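Local coordinates for protein alpha-1,2-Mannosidase (Trichoderma reesei, PDB 1HCU) that probably trims terminal alpha-1,2-linked mannose residues from high-mannose N-glycans as a calcium-dependent family 47 glycoside hydrolase, at residues P36-H41 / F47-N52. Sequence-based numbering, arbitrary orientation.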
loop_
_atom_site.group_PDB
_atom_site.type_symbol
_atom_site.label_atom_id
_atom_site.label_comp_id
_atom_site.label_asym_id
_atom_site.label_seq_id
_atom_site.Cartn_x
_atom_site.Cartn_y
_atom_site.Cartn_z
ATOM N N PRO A 36 5.752 2.205 -23.321
ATOM C CA PRO A 36 6.241 1.628 -22.063
ATOM C C PRO A 36 6.546 2.656 -20.973
ATOM O O PRO A 36 7.269 2.357 -20.028
ATOM C CB PRO A 36 7.520 0.891 -22.481
ATOM C CG PRO A 36 7.489 0.879 -24.000
ATOM C CD PRO A 36 6.821 2.173 -24.331
ATOM N N HIS A 37 6.021 3.868 -21.105
ATOM C CA HIS A 37 6.262 4.896 -20.097
ATOM C C HIS A 37 5.590 4.482 -18.790
ATOM O O HIS A 37 4.829 3.519 -18.763
ATOM C CB HIS A 37 5.740 6.242 -20.591
ATOM C CG HIS A 37 6.494 6.773 -21.773
ATOM N ND1 HIS A 37 7.744 7.344 -21.667
ATOM C CD2 HIS A 37 6.194 6.773 -23.095
ATOM C CE1 HIS A 37 8.182 7.673 -22.869
ATOM N NE2 HIS A 37 7.260 7.336 -23.754
ATOM N N ASP A 38 5.862 5.196 -17.706
ATOM C CA ASP A 38 5.297 4.822 -16.414
ATOM C C ASP A 38 3.787 4.959 -16.233
ATOM O O ASP A 38 3.120 3.991 -15.862
ATOM C CB ASP A 38 6.005 5.579 -15.282
ATOM C CG ASP A 38 7.486 5.281 -15.220
ATOM O OD1 ASP A 38 7.874 4.100 -15.355
ATOM O OD2 ASP A 38 8.272 6.228 -15.026
ATOM N N ASP A 39 3.244 6.146 -16.480
ATOM C CA ASP A 39 1.815 6.356 -16.272
ATOM C C ASP A 39 1.072 7.036 -17.418
ATOM O O ASP A 39 1.636 7.817 -18.178
ATOM C CB ASP A 39 1.585 7.173 -14.995
ATOM C CG ASP A 39 2.231 6.551 -13.774
ATOM O OD1 ASP A 39 1.854 5.422 -13.403
ATOM O OD2 ASP A 39 3.118 7.192 -13.181
ATOM N N LEU A 40 -0.218 6.740 -17.510
ATOM C CA LEU A 40 -1.073 7.313 -18.534
ATOM C C LEU A 40 -1.925 8.456 -17.992
ATOM O O LEU A 40 -2.380 8.427 -16.844
ATOM C CB LEU A 40 -2.009 6.248 -19.099
ATOM C CG LEU A 40 -3.160 6.784 -19.964
ATOM C CD1 LEU A 40 -2.657 7.102 -21.374
ATOM C CD2 LEU A 40 -4.271 5.740 -20.018
ATOM N N HIS A 41 -2.115 9.471 -18.828
ATOM C CA HIS A 41 -2.959 10.607 -18.492
ATOM C C HIS A 41 -4.132 10.404 -19.436
ATOM O O HIS A 41 -4.096 10.819 -20.595
ATOM C CB HIS A 41 -2.230 11.919 -18.764
ATOM C CG HIS A 41 -1.045 12.138 -17.877
ATOM N ND1 HIS A 41 -0.246 13.255 -17.961
ATOM C CD2 HIS A 41 -0.524 11.381 -16.883
ATOM C CE1 HIS A 41 0.716 13.181 -17.059
ATOM N NE2 HIS A 41 0.569 12.053 -16.391
ATOM N N PHE A 47 1.495 11.043 -21.203
ATOM C CA PHE A 47 2.107 10.200 -20.189
ATOM C C PHE A 47 3.158 10.939 -19.386
ATOM O O PHE A 47 3.460 12.102 -19.649
ATOM C CB PHE A 47 2.768 8.994 -20.858
ATOM C CG PHE A 47 3.795 9.368 -21.896
ATOM C CD1 PHE A 47 5.034 9.893 -21.524
ATOM C CD2 PHE A 47 3.516 9.218 -23.248
ATOM C CE1 PHE A 47 5.980 10.265 -22.487
ATOM C CE2 PHE A 47 4.451 9.585 -24.220
ATOM C CZ PHE A 47 5.688 10.110 -23.835
ATOM N N ASP A 48 3.710 10.242 -18.399
ATOM C CA ASP A 48 4.768 10.792 -17.572
ATOM C C ASP A 48 5.673 9.643 -17.169
ATOM O O ASP A 48 5.334 8.473 -17.383
ATOM C CB ASP A 48 4.200 11.490 -16.327
ATOM C CG ASP A 48 3.656 10.518 -15.288
ATOM O OD1 ASP A 48 2.496 10.710 -14.862
ATOM O OD2 ASP A 48 4.380 9.578 -14.876
ATOM N N ASP A 49 6.830 9.976 -16.609
ATOM C CA ASP A 49 7.769 8.969 -16.139
ATOM C C ASP A 49 8.204 9.260 -14.695
ATOM O O ASP A 49 9.400 9.363 -14.411
ATOM C CB ASP A 49 8.982 8.898 -17.074
ATOM C CG ASP A 49 8.697 8.101 -18.345
ATOM O OD1 ASP A 49 8.214 6.954 -18.233
ATOM O OD2 ASP A 49 8.963 8.611 -19.459
ATOM N N GLU A 50 7.226 9.392 -13.793
ATOM C CA GLU A 50 7.489 9.669 -12.372
ATOM C C GLU A 50 8.268 8.535 -11.726
ATOM O O GLU A 50 8.943 8.725 -10.718
ATOM C CB GLU A 50 6.183 9.838 -11.580
ATOM C CG GLU A 50 5.286 10.981 -12.020
ATOM C CD GLU A 50 4.030 11.116 -11.148
ATOM O OE1 GLU A 50 3.311 10.104 -10.952
ATOM O OE2 GLU A 50 3.761 12.237 -10.662
ATOM N N ARG A 51 8.153 7.351 -12.309
ATOM C CA ARG A 51 8.824 6.173 -11.784
ATOM C C ARG A 51 10.116 5.891 -12.546
ATOM O O ARG A 51 10.419 4.743 -12.886
ATOM C CB ARG A 51 7.877 4.974 -11.874
ATOM C CG ARG A 51 7.582 4.259 -10.552
ATOM C CD ARG A 51 7.108 5.208 -9.442
ATOM N NE ARG A 51 8.240 5.849 -8.777
ATOM C CZ ARG A 51 8.145 6.893 -7.963
ATOM N NH1 ARG A 51 6.959 7.431 -7.695
ATOM N NH2 ARG A 51 9.246 7.415 -7.439
ATOM N N ASN A 52 10.865 6.950 -12.832
ATOM C CA ASN A 52 12.142 6.822 -13.526
ATOM C C ASN A 52 12.079 6.233 -14.945
ATOM O O ASN A 52 13.102 5.845 -15.505
ATOM C CB ASN A 52 13.106 6.005 -12.657
ATOM C CG ASN A 52 13.329 6.635 -11.297
ATOM O OD1 ASN A 52 13.856 7.737 -11.197
ATOM N ND2 ASN A 52 12.909 5.945 -10.245
#
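Phe47 holds CG between its backbone N and carbonyl carbon (chi1 57°), while His37 places CG beside its own N (chi1 -66°); together these torsions lay the two rings face to face. Centroids of the His37 and Phe47 rings 3.5 Å apart and planes only 7° from parallel identify an offset stack, with His37 CD2 lying over the centre of the phenyl face. The same imidazole uses its edge differently: His37 ND1 donates to Asp49 OD2 at 2.8 Å, reaching the syn side of the carboxylate. Stack and bond together should restrict the rotation of the His37 ring. Asp49 OD1 meanwhile accepts the backbone N of Asp38 at 3.0 Å, on its anti side, so one carboxylate grips two successive residues.

In the hairpin itself, Asp39 and Asp48 form the antiparallel hydrogen-bonded pair, each backbone N donating to the other's O (Asp39 N to Asp48 O 3.3 Å), Leu40 faces Phe47 as the non-hydrogen-bonded pair, and Asp38 and Asp39 both face Asp48 in a classic beta bulge. Asp48 also splits its carboxylate: OD1 receives His41 NE2 at 2.8 Å, whereas OD2 takes the backbone N of Glu50 at 3.1 Å, forming an Asx turn that overlaps the start of the type I turn from Asp49 to Asn52. Asp38 reaches this turn through a weak bond from Arg51 N to Asp38 OD2 (2.9 Å). That oxygen also accepts from Gly53 N, and OD1 is held by the backbone N atoms of Gly55 and Ser56. Beyond the hairpin, the Arg51 side chain packs on Glu100, a predicted proton donor, in helix 98-117.

Acidic groups crowd this hairpin: Asp39 OD2 lies 3.2 Å from Asp48 OD2, which may raise the proton affinity of one of them, while the carboxylates of Asp48 and Asp49 would tend to favour protonated His41 and His37.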